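PDB 3IJ3: cytosol aminopeptidase from Coxiella burnetii, which probably removes amino acids from the N-terminus of peptides as a metal-dependent aminopeptidase of the M17 family, a family associated with manganese. Local coordinates for residues Val245-Lys250 / Val294-Leu299; Ile354-Thr359 / Ile443-Phe448; Glu201-Ile206 / Asp234-Asp239. All coordinates share one frame; numbering follows the deposited sequence. Where two conformers were deposited one is given.

Interaction 1. Residues Val245-Lys250 / Val294-Leu299; sequences VTLVGK and VRLRLL. With SO4 (sulfate ion), chain D; SO4 (sulfate ion), chain G.
Leu247 holds CG beside its backbone N (chi1 -53°), whereas Leu296 swings CG anti to its own N and folds back at chi2 (66°); these opposite choices bring the methyl CD1 of Leu247 within 3.9 Å of CD1 of Leu296. The same turn in Leu298 places its CD1 over the CB and carbonyl oxygen of Leu247. At the start of the pairing, Val245 CG2 meets Val294 CG1 at an oblique angle, 3.8 Å away. On the other face Thr246 and Arg297 run side by side, with the threonine OG1 against the arginine CB. The Arg297 chain stays extended up to NE, and the CD1 methyl of Leu299 lies over one face of its guanidinium, displaced toward the rim. Its charge is met elsewhere, by salt bridges to Asp234, Glu345 and Glu349.

The two strands are parallel neighbours in the mixed sheet of the catalytic domain, joined through helix 275-289 as a beta-alpha-beta crossover; that helix packs on Val294, Leu296 and Leu298. Five backbone hydrogen bonds hold the register. The straightest is Leu247 N to Arg297 O, 2.8 Å with 172° at the hydrogen, and Leu247 O in turn accepts from Leu299 N at 2.8 Å. A water donates to both Thr246 OG1 and Arg295 O, linking the strands beside the Val245-Arg295 bond.

Both ends lead to sulfates, probably from the crystallisation liquor. Arg295, whose NH1 is bound to Gly238 O, sends NH2 to a sulfate O3 at 3.2 Å. At the far end the extended Lys250, a member of the lithium site, donates from NZ to O3 of the other sulfate at 3.0 Å; the same nitrogen also pairs with Asp273 and with the carbonyl oxygen of Thr359.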
loop_
_atom_site.group_PDB
_atom_site.type_symbol
_atom_site.label_atom_id
_atom_site.label_comp_id
_atom_site.label_asym_id
_atom_site.label_seq_id
_atom_site.Cartn_x
_atom_site.Cartn_y
_atom_site.Cartn_z
ATOM N N VAL A 245 37.197 9.825 -27.934
ATOM C CA VAL A 245 36.168 8.902 -27.436
ATOM C C VAL A 245 35.999 9.292 -25.983
ATOM O O VAL A 245 36.975 9.228 -25.214
ATOM C CB VAL A 245 36.592 7.440 -27.551
ATOM C CG1 VAL A 245 35.570 6.510 -26.830
ATOM C CG2 VAL A 245 36.769 7.059 -29.022
ATOM N N THR A 246 34.784 9.699 -25.604
ATOM C CA THR A 246 34.495 10.136 -24.248
ATOM C C THR A 246 33.478 9.208 -23.603
ATOM O O THR A 246 32.387 8.952 -24.171
ATOM C CB THR A 246 33.994 11.611 -24.207
ATOM O OG1 THR A 246 34.997 12.477 -24.764
ATOM C CG2 THR A 246 33.627 12.060 -22.721
ATOM N N LEU A 247 33.843 8.694 -22.422
ATOM C CA LEU A 247 33.030 7.777 -21.655
ATOM C C LEU A 247 32.487 8.515 -20.435
ATOM O O LEU A 247 33.211 9.275 -19.787
ATOM C CB LEU A 247 33.871 6.596 -21.184
ATOM C CG LEU A 247 34.663 5.838 -22.257
ATOM C CD1 LEU A 247 35.455 4.655 -21.599
ATOM C CD2 LEU A 247 33.766 5.351 -23.403
ATOM N N VAL A 248 31.209 8.306 -20.163
ATOM C CA VAL A 248 30.531 8.933 -19.059
ATOM C C VAL A 248 29.853 7.858 -18.214
ATOM O O VAL A 248 29.194 6.959 -18.732
ATOM C CB VAL A 248 29.517 9.934 -19.574
ATOM C CG1 VAL A 248 28.766 10.616 -18.382
ATOM C CG2 VAL A 248 30.179 10.989 -20.482
ATOM N N GLY A 249 30.030 7.916 -16.896
ATOM C CA GLY A 249 29.408 6.935 -16.026
ATOM C C GLY A 249 28.742 7.502 -14.776
ATOM O O GLY A 249 29.312 8.328 -14.083
ATOM N N LYS A 250 27.529 7.036 -14.503
ATOM C CA LYS A 250 26.757 7.469 -13.341
ATOM C C LYS A 250 27.357 6.911 -12.054
ATOM O O LYS A 250 27.324 5.701 -11.818
ATOM C CB LYS A 250 25.304 7.027 -13.503
ATOM C CG LYS A 250 24.391 7.282 -12.277
ATOM C CD LYS A 250 23.027 6.643 -12.498
ATOM C CE LYS A 250 22.241 6.495 -11.195
ATOM N NZ LYS A 250 20.953 5.729 -11.428
ATOM N N VAL A 294 43.109 6.249 -29.597
ATOM C CA VAL A 294 42.093 7.256 -29.379
ATOM C C VAL A 294 42.560 8.227 -28.303
ATOM O O VAL A 294 43.521 7.951 -27.575
ATOM C CB VAL A 294 40.743 6.646 -28.918
ATOM C CG1 VAL A 294 40.193 5.698 -29.990
ATOM C CG2 VAL A 294 40.864 5.915 -27.545
ATOM N N ARG A 295 41.894 9.370 -28.256
ATOM C CA ARG A 295 42.077 10.360 -27.195
ATOM C C ARG A 295 40.907 10.085 -26.254
ATOM O O ARG A 295 39.763 10.439 -26.542
ATOM C CB ARG A 295 42.050 11.776 -27.756
ATOM C CG ARG A 295 42.156 12.881 -26.728
ATOM C CD ARG A 295 43.380 12.771 -25.808
ATOM N NE ARG A 295 43.455 13.936 -24.913
ATOM C CZ ARG A 295 44.420 14.177 -24.023
ATOM N NH1 ARG A 295 45.438 13.319 -23.853
ATOM N NH2 ARG A 295 44.365 15.294 -23.291
ATOM N N LEU A 296 41.210 9.425 -25.139
ATOM C CA LEU A 296 40.216 8.995 -24.178
ATOM C C LEU A 296 39.943 10.034 -23.106
ATOM O O LEU A 296 40.872 10.670 -22.574
ATOM C CB LEU A 296 40.700 7.729 -23.479
ATOM C CG LEU A 296 39.871 7.173 -22.307
ATOM C CD1 LEU A 296 38.506 6.683 -22.817
ATOM C CD2 LEU A 296 40.658 6.052 -21.624
ATOM N N ARG A 297 38.671 10.213 -22.795
ATOM C CA ARG A 297 38.279 11.039 -21.675
ATOM C C ARG A 297 37.213 10.241 -20.935
ATOM O O ARG A 297 36.372 9.585 -21.563
ATOM C CB ARG A 297 37.724 12.386 -22.136
ATOM C CG ARG A 297 37.306 13.270 -21.005
ATOM C CD ARG A 297 36.733 14.580 -21.508
ATOM N NE ARG A 297 36.708 15.605 -20.467
ATOM C CZ ARG A 297 36.197 16.826 -20.638
ATOM N NH1 ARG A 297 35.604 17.160 -21.786
ATOM N NH2 ARG A 297 36.261 17.714 -19.654
ATOM N N LEU A 298 37.289 10.250 -19.609
ATOM C CA LEU A 298 36.326 9.583 -18.734
ATOM C C LEU A 298 35.784 10.598 -17.742
ATOM O O LEU A 298 36.554 11.238 -17.010
ATOM C CB LEU A 298 36.997 8.424 -17.991
ATOM C CG LEU A 298 36.242 7.803 -16.806
ATOM C CD1 LEU A 298 35.006 6.999 -17.291
ATOM C CD2 LEU A 298 37.166 6.887 -16.026
ATOM N N LEU A 299 34.456 10.770 -17.736
ATOM C CA LEU A 299 33.766 11.692 -16.859
ATOM C C LEU A 299 32.815 10.930 -15.968
ATOM O O LEU A 299 31.927 10.210 -16.457
ATOM C CB LEU A 299 32.986 12.728 -17.697
ATOM C CG LEU A 299 33.834 13.771 -18.406
ATOM C CD1 LEU A 299 33.050 14.420 -19.565
ATOM C CD2 LEU A 299 34.288 14.835 -17.379
HETATM S S SO4 D . 18.006 7.779 -12.996
HETATM O O1 SO4 D . 18.146 7.944 -11.554
HETATM O O2 SO4 D . 17.843 9.132 -13.547
HETATM O O3 SO4 D . 19.202 7.097 -13.455
HETATM O O4 SO4 D . 16.806 6.977 -13.310
HETATM S S SO4 G . 43.060 18.763 -23.153
HETATM O O1 SO4 G . 43.725 18.394 -21.907
HETATM O O2 SO4 G . 44.061 19.004 -24.189
HETATM O O3 SO4 G . 42.200 17.674 -23.584
HETATM O O4 SO4 G . 42.271 19.975 -22.969
HETATM O O HOH W 1 37.761 12.281 -25.638
#

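Interaction 2. Residues Ile354-Thr359 / Ile443-Phe448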
loop_
_atom_site.group_PDB
_atom_site.type_symbol
_atom_site.label_atom_id
_atom_site.label_comp_id
_atom_site.label_asym_id
_atom_site.label_seq_id
_atom_site.Cartn_x
_atom_site.Cartn_y
_atom_site.Cartn_z
ATOM N N ILE A 354 30.557 9.566 -27.874
ATOM C CA ILE A 354 30.281 9.627 -26.437
ATOM C C ILE A 354 29.523 8.352 -26.083
ATOM O O ILE A 354 28.564 7.999 -26.780
ATOM C CB ILE A 354 29.402 10.823 -26.011
ATOM C CG1 ILE A 354 30.054 12.142 -26.422
ATOM C CG2 ILE A 354 29.122 10.756 -24.455
ATOM C CD1 ILE A 354 29.159 13.400 -26.180
ATOM N N ILE A 355 29.943 7.654 -25.026
ATOM C CA ILE A 355 29.210 6.480 -24.554
ATOM C C ILE A 355 28.984 6.663 -23.076
ATOM O O ILE A 355 29.938 6.941 -22.311
ATOM C CB ILE A 355 29.954 5.155 -24.751
ATOM C CG1 ILE A 355 30.239 4.891 -26.230
ATOM C CG2 ILE A 355 29.111 3.981 -24.153
ATOM C CD1 ILE A 355 31.042 3.653 -26.464
ATOM N N ASP A 356 27.727 6.578 -22.651
ATOM C CA ASP A 356 27.412 6.641 -21.219
ATOM C C ASP A 356 26.836 5.322 -20.704
ATOM O O ASP A 356 26.221 4.545 -21.447
ATOM C CB ASP A 356 26.565 7.855 -20.823
ATOM C CG ASP A 356 25.113 7.711 -21.102
ATOM O OD1 ASP A 356 24.452 6.895 -20.400
ATOM O OD2 ASP A 356 24.590 8.499 -21.940
ATOM N N PHE A 357 27.108 5.066 -19.429
ATOM C CA PHE A 357 26.643 3.865 -18.733
ATOM C C PHE A 357 25.920 4.341 -17.495
ATOM O O PHE A 357 26.465 5.141 -16.716
ATOM C CB PHE A 357 27.798 2.978 -18.306
ATOM C CG PHE A 357 28.553 2.364 -19.450
ATOM C CD1 PHE A 357 28.144 1.152 -19.984
ATOM C CD2 PHE A 357 29.662 2.982 -19.963
ATOM C CE1 PHE A 357 28.845 0.564 -21.019
ATOM C CE2 PHE A 357 30.367 2.413 -21.035
ATOM C CZ PHE A 357 29.961 1.206 -21.549
ATOM N N SER A 358 24.705 3.864 -17.330
ATOM C CA SER A 358 23.883 4.245 -16.209
ATOM C C SER A 358 23.127 3.040 -15.689
ATOM O O SER A 358 22.738 2.188 -16.438
ATOM C CB SER A 358 22.908 5.320 -16.666
ATOM O OG SER A 358 22.188 5.838 -15.580
ATOM N N THR A 359 22.973 2.949 -14.377
ATOM C CA THR A 359 22.215 1.847 -13.791
ATOM C C THR A 359 20.737 2.174 -13.687
ATOM O O THR A 359 20.309 3.320 -13.394
ATOM C CB THR A 359 22.721 1.453 -12.411
ATOM O OG1 THR A 359 22.947 2.642 -11.631
ATOM C CG2 THR A 359 24.011 0.653 -12.525
ATOM N N ILE A 443 26.624 14.627 -32.795
ATOM C CA ILE A 443 27.683 13.931 -32.075
ATOM C C ILE A 443 27.207 12.494 -31.840
ATOM O O ILE A 443 26.216 12.298 -31.152
ATOM C CB ILE A 443 27.962 14.609 -30.714
ATOM C CG1 ILE A 443 28.431 16.052 -30.917
ATOM C CG2 ILE A 443 29.002 13.818 -29.910
ATOM C CD1 ILE A 443 28.460 16.890 -29.611
ATOM N N PRO A 444 27.917 11.492 -32.386
ATOM C CA PRO A 444 27.478 10.090 -32.178
ATOM C C PRO A 444 27.487 9.761 -30.689
ATOM O O PRO A 444 28.507 9.939 -30.018
ATOM C CB PRO A 444 28.520 9.279 -32.955
ATOM C CG PRO A 444 29.023 10.212 -33.957
ATOM C CD PRO A 444 29.075 11.545 -33.291
ATOM N N TRP A 445 26.341 9.325 -30.186
ATOM C CA TRP A 445 26.162 9.062 -28.744
ATOM C C TRP A 445 25.360 7.797 -28.467
ATOM O O TRP A 445 24.269 7.601 -29.030
ATOM C CB TRP A 445 25.476 10.300 -28.114
ATOM C CG TRP A 445 24.894 10.084 -26.755
ATOM C CD1 TRP A 445 25.563 9.762 -25.599
ATOM C CD2 TRP A 445 23.508 10.208 -26.396
ATOM N NE1 TRP A 445 24.660 9.646 -24.540
ATOM C CE2 TRP A 445 23.399 9.924 -25.011
ATOM C CE3 TRP A 445 22.345 10.524 -27.113
ATOM C CZ2 TRP A 445 22.176 9.945 -24.335
ATOM C CZ3 TRP A 445 21.105 10.530 -26.414
ATOM C CH2 TRP A 445 21.054 10.237 -25.048
ATOM N N ALA A 446 25.894 6.948 -27.580
ATOM C CA ALA A 446 25.237 5.728 -27.160
ATOM C C ALA A 446 25.083 5.799 -25.638
ATOM O O ALA A 446 26.011 6.220 -24.929
ATOM C CB ALA A 446 26.056 4.454 -27.550
ATOM N N HIS A 447 23.904 5.425 -25.166
ATOM C CA HIS A 447 23.570 5.396 -23.740
ATOM C C HIS A 447 23.145 3.985 -23.390
ATOM O O HIS A 447 22.234 3.422 -24.020
ATOM C CB HIS A 447 22.441 6.385 -23.470
ATOM C CG HIS A 447 21.701 6.154 -22.190
ATOM N ND1 HIS A 447 22.227 6.457 -20.953
ATOM C CD2 HIS A 447 20.436 5.726 -21.965
ATOM C CE1 HIS A 447 21.347 6.146 -20.021
ATOM N NE2 HIS A 447 20.242 5.731 -20.607
ATOM N N PHE A 448 23.790 3.430 -22.366
ATOM C CA PHE A 448 23.505 2.113 -21.891
ATOM C C PHE A 448 22.847 2.154 -20.513
ATOM O O PHE A 448 23.385 2.798 -19.571
ATOM C CB PHE A 448 24.779 1.263 -21.758
ATOM C CG PHE A 448 25.320 0.794 -23.053
ATOM C CD1 PHE A 448 24.890 -0.404 -23.592
ATOM C CD2 PHE A 448 26.252 1.535 -23.744
ATOM C CE1 PHE A 448 25.391 -0.839 -24.811
ATOM C CE2 PHE A 448 26.761 1.090 -24.967
ATOM C CZ PHE A 448 26.327 -0.081 -25.489
#
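Ile354 begins this parallel pairing of two inner strands of the catalytic-domain sheet, its N bonded to Pro444 O and its carbonyl oxygen accepting from Ala446 N. Its CD1 lies against CG2 of Ile443 at 3.8 Å, and its CG2 approaches CD1 of the Trp445 indole. Helix 335-347 packs against the same isoleucine through Leu343 and Val347.

Ile355 turns to the other face, where CG2 meets the edge of the Phe448 ring, 3.8 Å from CD2.

Asp356 carries the polar centre of the contact. Its CG sits between the backbone N and the carbonyl carbon (chi1 80°), which tips the buried carboxylate across to the partner strand. Trp445 NE1 donates to OD2 at 2.8 Å; the indole keeps the acceptor close to its ring plane, but reaches it on the anti side, 22° out of the carboxylate plane. OD1 faces His447 ND1 in a His-carboxylate hydrogen bond, although the modelled separation is too short to be relied on. The tryptophan bond, and the histidine bond if its true length is reasonable, would restrain the carboxylate against rotation. Helix 427-436 packs on both of these aromatic side chains.

Phe357 lies alongside Phe448, pointing the same way: the ring planes differ by only 13°, but the offset leaves little face-to-face overlap, with centroids 5.3 Å from each other. Phe357 CD1 touches Phe448 CB.

Ser358 closes the ladder through its N, bonded to Phe448 O at 2.8 Å, and its CB rests 3.8 Å from CE1 of the His447 imidazole.

Interaction 3. Residues Glu201-Ile206 / Asp234-Asp239. With SO4 (sulfate ion), chain G.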
loop_
_atom_site.group_PDB
_atom_site.type_symbol
_atom_site.label_atom_id
_atom_site.label_comp_id
_atom_site.label_asym_id
_atom_site.label_seq_id
_atom_site.Cartn_x
_atom_site.Cartn_y
_atom_site.Cartn_z
ATOM N N GLU A 201 49.807 6.402 -16.654
ATOM C CA GLU A 201 50.132 7.815 -16.587
ATOM C C GLU A 201 49.061 8.695 -17.269
ATOM O O GLU A 201 49.364 9.634 -17.990
ATOM C CB GLU A 201 51.586 8.115 -17.017
ATOM C CG GLU A 201 52.618 7.546 -16.026
ATOM C CD GLU A 201 52.459 8.109 -14.608
ATOM O OE1 GLU A 201 52.452 7.317 -13.630
ATOM O OE2 GLU A 201 52.292 9.343 -14.473
ATOM N N ALA A 202 47.798 8.347 -17.033
ATOM C CA ALA A 202 46.653 9.158 -17.482
ATOM C C ALA A 202 46.565 10.316 -16.489
ATOM O O ALA A 202 47.106 10.211 -15.380
ATOM C CB ALA A 202 45.360 8.368 -17.457
ATOM N N LYS A 203 45.951 11.430 -16.889
ATOM C CA LYS A 203 45.808 12.592 -16.019
ATOM C C LYS A 203 44.394 12.588 -15.435
ATOM O O LYS A 203 43.447 12.199 -16.120
ATOM C CB LYS A 203 46.062 13.931 -16.781
ATOM C CG LYS A 203 44.982 14.302 -17.798
ATOM C CD LYS A 203 44.874 15.831 -18.219
ATOM C CE LYS A 203 45.699 16.243 -19.387
ATOM N NZ LYS A 203 45.314 17.640 -19.797
ATOM N N VAL A 204 44.268 12.980 -14.178
ATOM C CA VAL A 204 42.975 13.040 -13.514
ATOM C C VAL A 204 42.800 14.373 -12.806
ATOM O O VAL A 204 43.687 14.827 -12.058
ATOM C CB VAL A 204 42.810 11.921 -12.467
ATOM C CG1 VAL A 204 41.404 11.979 -11.829
ATOM C CG2 VAL A 204 43.049 10.551 -13.097
ATOM N N LYS A 205 41.641 14.981 -13.040
ATOM C CA LYS A 205 41.230 16.222 -12.426
ATOM C C LYS A 205 39.973 15.888 -11.611
ATOM O O LYS A 205 39.112 15.183 -12.100
ATOM C CB LYS A 205 40.875 17.245 -13.543
ATOM C CG LYS A 205 40.177 18.482 -13.064
ATOM C CD LYS A 205 40.090 19.552 -14.145
ATOM C CE LYS A 205 39.236 19.183 -15.308
ATOM N NZ LYS A 205 39.150 20.358 -16.227
ATOM N N ILE A 206 39.890 16.391 -10.385
ATOM C CA ILE A 206 38.716 16.216 -9.532
ATOM C C ILE A 206 38.118 17.597 -9.309
ATOM O O ILE A 206 38.803 18.505 -8.802
ATOM C CB ILE A 206 39.089 15.625 -8.176
ATOM C CG1 ILE A 206 39.868 14.311 -8.336
ATOM C CG2 ILE A 206 37.836 15.452 -7.292
ATOM C CD1 ILE A 206 39.123 13.218 -9.042
ATOM N N ASP A 234 37.387 13.597 -13.844
ATOM C CA ASP A 234 37.672 13.856 -15.269
ATOM C C ASP A 234 39.066 13.335 -15.596
ATOM O O ASP A 234 40.061 13.928 -15.184
ATOM C CB ASP A 234 37.559 15.369 -15.508
ATOM C CG ASP A 234 37.668 15.791 -16.991
ATOM O OD1 ASP A 234 37.865 14.948 -17.872
ATOM O OD2 ASP A 234 37.528 17.027 -17.263
ATOM N N LEU A 235 39.123 12.182 -16.253
ATOM C CA LEU A 235 40.379 11.543 -16.643
ATOM C C LEU A 235 40.625 11.673 -18.132
ATOM O O LEU A 235 39.683 11.554 -18.939
ATOM C CB LEU A 235 40.375 10.056 -16.233
ATOM C CG LEU A 235 41.516 9.121 -16.715
ATOM C CD1 LEU A 235 41.639 7.876 -15.831
ATOM C CD2 LEU A 235 41.313 8.688 -18.189
ATOM N N LYS A 236 41.889 11.908 -18.511
ATOM C CA LYS A 236 42.277 11.978 -19.914
ATOM C C LYS A 236 43.530 11.149 -20.180
ATOM O O LYS A 236 44.436 11.082 -19.356
ATOM C CB LYS A 236 42.503 13.414 -20.398
ATOM C CG LYS A 236 41.217 14.197 -20.504
ATOM C CD LYS A 236 41.397 15.599 -21.060
ATOM C CE LYS A 236 40.023 16.179 -21.434
ATOM N NZ LYS A 236 40.105 17.536 -22.057
ATOM N N TRP A 237 43.565 10.549 -21.361
ATOM C CA TRP A 237 44.694 9.726 -21.795
ATOM C C TRP A 237 44.769 9.664 -23.298
ATOM O O TRP A 237 43.761 9.742 -23.980
ATOM C CB TRP A 237 44.515 8.295 -21.250
ATOM C CG TRP A 237 45.457 7.243 -21.755
ATOM C CD1 TRP A 237 46.571 6.805 -21.137
ATOM C CD2 TRP A 237 45.335 6.473 -22.967
ATOM N NE1 TRP A 237 47.179 5.816 -21.881
ATOM C CE2 TRP A 237 46.429 5.583 -23.002
ATOM C CE3 TRP A 237 44.397 6.430 -24.005
ATOM C CZ2 TRP A 237 46.629 4.672 -24.056
ATOM C CZ3 TRP A 237 44.595 5.541 -25.053
ATOM C CH2 TRP A 237 45.699 4.667 -25.069
ATOM N N GLY A 238 45.985 9.529 -23.820
ATOM C CA GLY A 238 46.150 9.311 -25.236
ATOM C C GLY A 238 46.653 10.483 -26.037
ATOM O O GLY A 238 46.734 11.608 -25.539
ATOM N N ASP A 239 46.966 10.192 -27.296
ATOM C CA ASP A 239 47.480 11.176 -28.241
ATOM C C ASP A 239 46.429 12.237 -28.512
ATOM O O ASP A 239 45.312 11.914 -28.898
ATOM C CB ASP A 239 47.874 10.470 -29.541
ATOM C CG ASP A 239 48.646 11.376 -30.506
ATOM O OD1 ASP A 239 48.399 12.602 -30.556
ATOM O OD2 ASP A 239 49.502 10.840 -31.236
HETATM S S SO4 G . 43.060 18.763 -23.153
HETATM O O1 SO4 G . 43.725 18.394 -21.907
HETATM O O2 SO4 G . 44.061 19.004 -24.189
HETATM O O3 SO4 G . 42.200 17.674 -23.584
HETATM O O4 SO4 G . 42.271 19.975 -22.969
HETATM O O HOH W 2 36.007 19.178 -16.546
#
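Four backbone hydrogen bonds join Lys203 to Lys236 and Lys205 to Asp234, two for each hydrogen-bonded antiparallel pair and all at 2.9 Å between N and O. Val204 and Leu235 form the non-hydrogen-bonded pair between them, their CA atoms only 4.3 Å apart.

Apolar packing occupies one face. Ala202 CB nestles among Leu235 CG, at 4.0 Å, Trp237 CB and the edge of the indole, while Val204 CG2 meets Leu235 CD1 at 4.1 Å. Ala197 of helix 186-200 backs this patch, touching Ala202, Val204 and Leu235.

Charged groups fill the opposite face. Lys205 bends at chi3 (66°), which folds its CE against Asp234 OD2 at 3.4 Å; the salt bridge from its NZ is long, and a water that donates to OD2 has only a weak bond with that amine. The stronger partner of Asp234 is Arg297. Lys203 and Lys236 lie alongside each other, CG against CB, and reach one sulfate, probably from the crystallisation liquor: Lys203 NZ bonds O1 at 2.7 Å and Lys236 NZ bonds O3 at 2.6 Å. Glu349 gives Lys236 a further counter-charge.

Helix-backed on its apolar side and lysine-rich on the other, this antiparallel pair forms a margin of the mixed alpha/beta sheet in the catalytic domain of the M17 aminopeptidase.

How the interactions relate
All three interactions belong to one mixed sheet, in which the strands follow the order 203-208, 231-237, 295-305, 244-252, 353-359 and 445-454. Interaction 1 lies in the middle, its centre about 10 Å from the centre of each of the others, which are themselves about 19 Å apart. Toward interaction 2 the sheet continues through Val248 N and Ile355 O, 2.8 Å apart; toward interaction 3 it continues through backbone hydrogen bonds of Leu235 with Leu298 and Trp237 with Leu296, and the Arg297 NH2 to Asp234 OD2 salt bridge (2.8 Å) ties side chains across that boundary. Interactions 1 and 3 share one sulfate. Lys250, which with Asp255, Asp273 and Glu334 forms the lithium site, packs its CD 3.3 Å from Ser358 OG.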